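Local coordinates for flavoprotein (Thermotoga maritima, PDB 5V8S) that probably acts as an oxidoreductase that transfers electrons, pairing a di-iron site in a metallo-beta-lactamase-type domain with an FMN-binding flavodoxin-type domain, at residues A[151-163]-A[168-181]. The protein carries 1 engineered substitution. Numbering follows the deposited sequence.
Sequences GKKFKFVMTPWLH and MVTYLDGILFSCDV. With FEO (mu-oxo-diiron), chain C.
Phe154 and Phe156 of strand 152-158 lie against Leu172, Thr170 and Met168 of strand 168-172 in an antiparallel beta hairpin, part of the second sheet of the metallo-beta-lactamase fold. The methyl CD1 of Leu172 sits like a knob over the middle of one face of the Phe154 ring, 3.8 Å from its centroid, a CH-pi contact. Leu172 reaches the neighbouring strand because its chi1 of 177° swings CG away from its own backbone N; CD1 also meets Lys152 CB. Thr170 fills the notch between the two phenyl rings: its CG2 meets the edge of Phe154 in the ring plane, 3.8 Å from CD2, while OG1, whose polar partner is Asn96, lies obliquely to the Phe156 ring. Next along, Met168 runs alongside Phe156 as an oblique Met-aromatic contact, its CE 3.8 Å from Phe156 CD1. Ile94 of strand 92-94 packs against Phe154, Phe156, Met168 and Thr170, joining this face to the other sheet. Met158 lies alongside Met168, pointing the same way, its CE 3.7 Å from Met168 SD.

On the reverse face, Val157 CB fits against Val169 CG2, and beyond them Leu228 of helix 218-228 touches Val169. Two pairs of backbone hydrogen bonds, Lys155 with Tyr171 and Val157 with Val169, join the strands. At the type I' turn from Leu172 to Ile175, a water accepts from Lys153 N and donates to Asp173 OD1.

Beyond the strands, Val181 CG2 nestles against Leu162 CB at 3.8 Å. The Asp180 carboxylate bridges both irons, and His97 and Glu99 complete the protein ligands of the iron it shares with His163. There Asp180 OD2 lies in plane at the imidazole edge, and His163 NE2 binds FE1 at 2.2 Å.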
loop_
_atom_site.group_PDB
_atom_site.type_symbol
_atom_site.label_atom_id
_atom_site.label_comp_id
_atom_site.label_asym_id
_atom_site.label_seq_id
_atom_site.Cartn_x
_atom_site.Cartn_y
_atom_site.Cartn_z
ATOM N N GLY A 151 47.446 -3.263 -18.732
ATOM C CA GLY A 151 48.561 -3.356 -17.814
ATOM C C GLY A 151 48.206 -3.576 -16.360
ATOM O O GLY A 151 49.117 -3.584 -15.514
ATOM N N LYS A 152 46.919 -3.729 -16.030
ATOM C CA LYS A 152 46.476 -3.927 -14.662
ATOM C C LYS A 152 45.721 -5.240 -14.524
ATOM O O LYS A 152 45.113 -5.735 -15.478
ATOM C CB LYS A 152 45.558 -2.778 -14.218
ATOM C CG LYS A 152 46.203 -1.396 -14.384
ATOM C CD LYS A 152 47.351 -1.196 -13.420
ATOM C CE LYS A 152 47.865 0.229 -13.481
ATOM N NZ LYS A 152 48.930 0.458 -12.484
ATOM N N LYS A 153 45.738 -5.779 -13.311
ATOM C CA LYS A 153 45.019 -6.999 -12.979
ATOM C C LYS A 153 43.626 -6.640 -12.461
ATOM O O LYS A 153 43.496 -5.981 -11.423
ATOM C CB LYS A 153 45.806 -7.726 -11.899
ATOM C CG LYS A 153 45.216 -9.024 -11.406
ATOM C CD LYS A 153 46.070 -9.600 -10.265
ATOM C CE LYS A 153 47.519 -9.886 -10.689
ATOM N NZ LYS A 153 47.648 -10.825 -11.847
ATOM N N PHE A 154 42.587 -7.050 -13.189
ATOM C CA PHE A 154 41.205 -6.945 -12.723
ATOM C C PHE A 154 40.774 -8.301 -12.177
ATOM O O PHE A 154 40.909 -9.309 -12.864
ATOM C CB PHE A 154 40.291 -6.590 -13.894
ATOM C CG PHE A 154 40.377 -5.147 -14.337
ATOM C CD1 PHE A 154 41.457 -4.689 -15.061
ATOM C CD2 PHE A 154 39.358 -4.246 -14.026
ATOM C CE1 PHE A 154 41.537 -3.374 -15.474
ATOM C CE2 PHE A 154 39.425 -2.934 -14.443
ATOM C CZ PHE A 154 40.532 -2.495 -15.170
ATOM N N LYS A 155 40.265 -8.333 -10.954
ATOM C CA LYS A 155 39.858 -9.575 -10.317
ATOM C C LYS A 155 38.352 -9.533 -10.099
ATOM O O LYS A 155 37.828 -8.550 -9.577
ATOM C CB LYS A 155 40.571 -9.743 -8.977
ATOM C CG LYS A 155 40.262 -11.051 -8.268
ATOM C CD LYS A 155 41.094 -11.215 -7.003
ATOM C CE LYS A 155 41.010 -12.636 -6.476
ATOM N NZ LYS A 155 41.539 -13.637 -7.475
ATOM N N PHE A 156 37.657 -10.587 -10.517
ATOM C CA PHE A 156 36.205 -10.638 -10.449
ATOM C C PHE A 156 35.783 -11.605 -9.354
ATOM O O PHE A 156 36.211 -12.763 -9.335
ATOM C CB PHE A 156 35.623 -11.020 -11.810
ATOM C CG PHE A 156 36.022 -10.061 -12.880
ATOM C CD1 PHE A 156 35.348 -8.875 -13.037
ATOM C CD2 PHE A 156 37.151 -10.294 -13.647
ATOM C CE1 PHE A 156 35.743 -7.953 -13.979
ATOM C CE2 PHE A 156 37.545 -9.383 -14.594
ATOM C CZ PHE A 156 36.841 -8.199 -14.756
ATOM N N VAL A 157 34.941 -11.124 -8.450
ATOM C CA VAL A 157 34.497 -11.901 -7.307
ATOM C C VAL A 157 32.977 -11.993 -7.377
ATOM O O VAL A 157 32.283 -10.971 -7.305
ATOM C CB VAL A 157 34.940 -11.241 -5.996
ATOM C CG1 VAL A 157 34.424 -12.030 -4.813
ATOM C CG2 VAL A 157 36.474 -11.084 -5.961
ATOM N N MET A 158 32.463 -13.211 -7.498
ATOM C CA MET A 158 31.014 -13.390 -7.530
ATOM C C MET A 158 30.440 -13.155 -6.137
ATOM O O MET A 158 30.951 -13.681 -5.144
ATOM C CB MET A 158 30.660 -14.802 -7.999
ATOM C CG MET A 158 31.194 -15.183 -9.375
ATOM S SD MET A 158 30.801 -14.040 -10.709
ATOM C CE MET A 158 32.404 -13.286 -11.005
ATOM N N THR A 159 29.391 -12.352 -6.061
ATOM C CA THR A 159 28.687 -12.103 -4.805
ATOM C C THR A 159 27.202 -12.309 -5.065
ATOM O O THR A 159 26.411 -11.357 -5.060
ATOM C CB THR A 159 28.997 -10.705 -4.262
ATOM O OG1 THR A 159 28.564 -9.707 -5.195
ATOM C CG2 THR A 159 30.507 -10.556 -4.013
ATOM N N PRO A 160 26.789 -13.558 -5.290
ATOM C CA PRO A 160 25.417 -13.812 -5.755
ATOM C C PRO A 160 24.364 -13.378 -4.748
ATOM O O PRO A 160 24.580 -13.384 -3.536
ATOM C CB PRO A 160 25.385 -15.331 -5.958
ATOM C CG PRO A 160 26.478 -15.859 -5.070
ATOM C CD PRO A 160 27.539 -14.801 -5.041
ATOM N N TRP A 161 23.216 -12.973 -5.283
ATOM C CA TRP A 161 22.030 -12.641 -4.497
ATOM C C TRP A 161 22.211 -11.371 -3.679
ATOM O O TRP A 161 21.529 -11.176 -2.665
ATOM C CB TRP A 161 21.555 -13.830 -3.660
ATOM C CG TRP A 161 21.143 -14.973 -4.545
ATOM C CD1 TRP A 161 21.806 -16.157 -4.747
ATOM C CD2 TRP A 161 19.986 -15.016 -5.388
ATOM N NE1 TRP A 161 21.115 -16.940 -5.648
ATOM C CE2 TRP A 161 20.001 -16.260 -6.061
ATOM C CE3 TRP A 161 18.939 -14.124 -5.640
ATOM C CZ2 TRP A 161 19.006 -16.632 -6.953
ATOM C CZ3 TRP A 161 17.939 -14.505 -6.520
ATOM C CH2 TRP A 161 17.985 -15.743 -7.171
ATOM N N LEU A 162 23.073 -10.476 -4.167
ATOM C CA LEU A 162 23.182 -9.111 -3.664
ATOM C C LEU A 162 22.819 -8.100 -4.749
ATOM O O LEU A 162 23.596 -7.181 -5.016
ATOM C CB LEU A 162 24.598 -8.851 -3.138
ATOM C CG LEU A 162 25.042 -9.763 -1.999
ATOM C CD1 LEU A 162 26.470 -9.448 -1.519
ATOM C CD2 LEU A 162 24.060 -9.669 -0.830
ATOM N N HIS A 163 21.626 -8.188 -5.347
ATOM C CA HIS A 163 20.440 -8.914 -4.850
ATOM C C HIS A 163 19.897 -9.851 -5.937
ATOM O O HIS A 163 18.805 -10.369 -5.812
ATOM C CB HIS A 163 19.365 -7.901 -4.462
ATOM C CG HIS A 163 19.067 -6.935 -5.556
ATOM N ND1 HIS A 163 17.968 -7.041 -6.381
ATOM C CD2 HIS A 163 19.811 -5.918 -6.047
ATOM C CE1 HIS A 163 18.013 -6.079 -7.286
ATOM N NE2 HIS A 163 19.134 -5.398 -7.114
ATOM N N MET A 168 28.252 -9.465 -9.174
ATOM C CA MET A 168 29.664 -9.640 -8.895
ATOM C C MET A 168 30.248 -8.274 -8.561
ATOM O O MET A 168 29.611 -7.235 -8.744
ATOM C CB MET A 168 30.392 -10.245 -10.106
ATOM C CG MET A 168 30.444 -9.347 -11.310
ATOM S SD MET A 168 31.497 -10.074 -12.596
ATOM C CE MET A 168 31.604 -8.699 -13.722
ATOM N N VAL A 169 31.479 -8.281 -8.066
ATOM C CA VAL A 169 32.210 -7.047 -7.826
ATOM C C VAL A 169 33.551 -7.165 -8.536
ATOM O O VAL A 169 34.064 -8.268 -8.740
ATOM C CB VAL A 169 32.372 -6.749 -6.316
ATOM C CG1 VAL A 169 31.014 -6.576 -5.639
ATOM C CG2 VAL A 169 33.137 -7.854 -5.640
ATOM N N THR A 170 34.097 -6.021 -8.946
ATOM C CA THR A 170 35.351 -5.944 -9.685
ATOM C C THR A 170 36.396 -5.280 -8.796
ATOM O O THR A 170 36.177 -4.180 -8.284
ATOM C CB THR A 170 35.156 -5.133 -10.970
ATOM O OG1 THR A 170 34.224 -5.801 -11.827
ATOM C CG2 THR A 170 36.461 -4.958 -11.735
ATOM N N TYR A 171 37.521 -5.957 -8.610
ATOM C CA TYR A 171 38.601 -5.510 -7.731
ATOM C C TYR A 171 39.807 -5.142 -8.580
ATOM O O TYR A 171 40.307 -5.975 -9.334
ATOM C CB TYR A 171 38.964 -6.647 -6.791
ATOM C CG TYR A 171 40.084 -6.352 -5.828
ATOM C CD1 TYR A 171 39.840 -5.635 -4.670
ATOM C CD2 TYR A 171 41.385 -6.809 -6.055
ATOM C CE1 TYR A 171 40.846 -5.371 -3.762
ATOM C CE2 TYR A 171 42.406 -6.536 -5.152
ATOM C CZ TYR A 171 42.136 -5.816 -4.009
ATOM O OH TYR A 171 43.147 -5.555 -3.100
ATOM N N LEU A 172 40.270 -3.903 -8.452
ATOM C CA LEU A 172 41.391 -3.372 -9.226
ATOM C C LEU A 172 42.398 -2.775 -8.247
ATOM O O LEU A 172 42.261 -1.611 -7.860
ATOM C CB LEU A 172 40.886 -2.305 -10.183
ATOM C CG LEU A 172 41.971 -1.617 -11.006
ATOM C CD1 LEU A 172 42.707 -2.606 -11.898
ATOM C CD2 LEU A 172 41.358 -0.487 -11.808
ATOM N N ASP A 173 43.388 -3.562 -7.840
ATOM C CA ASP A 173 44.480 -3.080 -6.977
ATOM C C ASP A 173 43.975 -2.322 -5.748
ATOM O O ASP A 173 44.471 -1.246 -5.404
ATOM C CB ASP A 173 45.451 -2.204 -7.766
ATOM C CG ASP A 173 46.238 -2.972 -8.801
ATOM O OD1 ASP A 173 46.346 -4.213 -8.708
ATOM O OD2 ASP A 173 46.768 -2.310 -9.708
ATOM N N GLY A 174 42.991 -2.890 -5.070
ATOM C CA GLY A 174 42.489 -2.304 -3.844
ATOM C C GLY A 174 41.237 -1.479 -4.022
ATOM O O GLY A 174 40.572 -1.147 -3.029
ATOM N N ILE A 175 40.885 -1.148 -5.259
ATOM C CA ILE A 175 39.689 -0.364 -5.549
ATOM C C ILE A 175 38.588 -1.329 -5.951
ATOM O O ILE A 175 38.756 -2.103 -6.895
ATOM C CB ILE A 175 39.966 0.653 -6.662
ATOM C CG1 ILE A 175 41.094 1.594 -6.223
ATOM C CG2 ILE A 175 38.693 1.416 -7.032
ATOM C CD1 ILE A 175 41.557 2.538 -7.308
ATOM N N LEU A 176 37.455 -1.289 -5.252
ATOM C CA LEU A 176 36.360 -2.218 -5.505
ATOM C C LEU A 176 35.210 -1.471 -6.175
ATOM O O LEU A 176 34.644 -0.537 -5.591
ATOM C CB LEU A 176 35.891 -2.846 -4.188
ATOM C CG LEU A 176 34.986 -4.072 -4.335
ATOM C CD1 LEU A 176 35.805 -5.279 -4.758
ATOM C CD2 LEU A 176 34.252 -4.358 -3.045
ATOM N N PHE A 177 34.879 -1.872 -7.401
ATOM C CA PHE A 177 33.703 -1.376 -8.109
ATOM C C PHE A 177 32.585 -2.366 -7.811
ATOM O O PHE A 177 32.623 -3.511 -8.269
ATOM C CB PHE A 177 33.973 -1.297 -9.613
ATOM C CG PHE A 177 35.118 -0.396 -9.988
ATOM C CD1 PHE A 177 36.412 -0.891 -10.068
ATOM C CD2 PHE A 177 34.896 0.935 -10.307
ATOM C CE1 PHE A 177 37.471 -0.059 -10.446
ATOM C CE2 PHE A 177 35.944 1.766 -10.697
ATOM C CZ PHE A 177 37.229 1.269 -10.762
ATOM N N SER A 178 31.621 -1.951 -6.992
ATOM C CA SER A 178 30.743 -2.903 -6.342
ATOM C C SER A 178 29.282 -2.785 -6.745
ATOM O O SER A 178 28.466 -3.561 -6.248
ATOM C CB SER A 178 30.859 -2.749 -4.821
ATOM O OG SER A 178 30.633 -1.413 -4.440
ATOM N N CYS A 179 28.928 -1.831 -7.604
ATOM C CA CYS A 179 27.555 -1.642 -8.066
ATOM C C CYS A 179 26.563 -1.551 -6.898
ATOM O O CYS A 179 26.704 -0.661 -6.071
ATOM C CB CYS A 179 27.161 -2.679 -9.117
ATOM S SG CYS A 179 25.798 -2.089 -10.140
ATOM N N ASP A 180 25.570 -2.441 -6.778
ATOM C CA ASP A 180 24.592 -2.283 -5.691
ATOM C C ASP A 180 25.180 -2.541 -4.319
ATOM O O ASP A 180 24.623 -2.052 -3.324
ATOM C CB ASP A 180 23.409 -3.240 -5.832
ATOM C CG ASP A 180 22.445 -2.860 -6.956
ATOM O OD1 ASP A 180 22.600 -1.775 -7.554
ATOM O OD2 ASP A 180 21.538 -3.666 -7.252
ATOM N N VAL A 181 26.267 -3.299 -4.236
ATOM C CA VAL A 181 26.881 -3.631 -2.958
ATOM C C VAL A 181 27.570 -2.371 -2.440
ATOM O O VAL A 181 28.545 -1.895 -3.023
ATOM C CB VAL A 181 27.860 -4.800 -3.102
ATOM C CG1 VAL A 181 28.527 -5.104 -1.768
ATOM C CG2 VAL A 181 27.145 -6.036 -3.640
HETATM FE FE1 FEO C . 19.909 -3.911 -8.517
HETATM FE FE2 FEO C . 21.130 -0.735 -8.729
HETATM O O FEO C . 20.332 -2.302 -9.392
HETATM O O HOH W 1 47.513 -4.810 -11.197
HETATM O O HOH W 2 43.635 -6.433 -8.893
HETATM O O HOH W 3 18.683 -2.516 -7.324
HETATM O O HOH W 4 19.681 -0.858 -6.981
#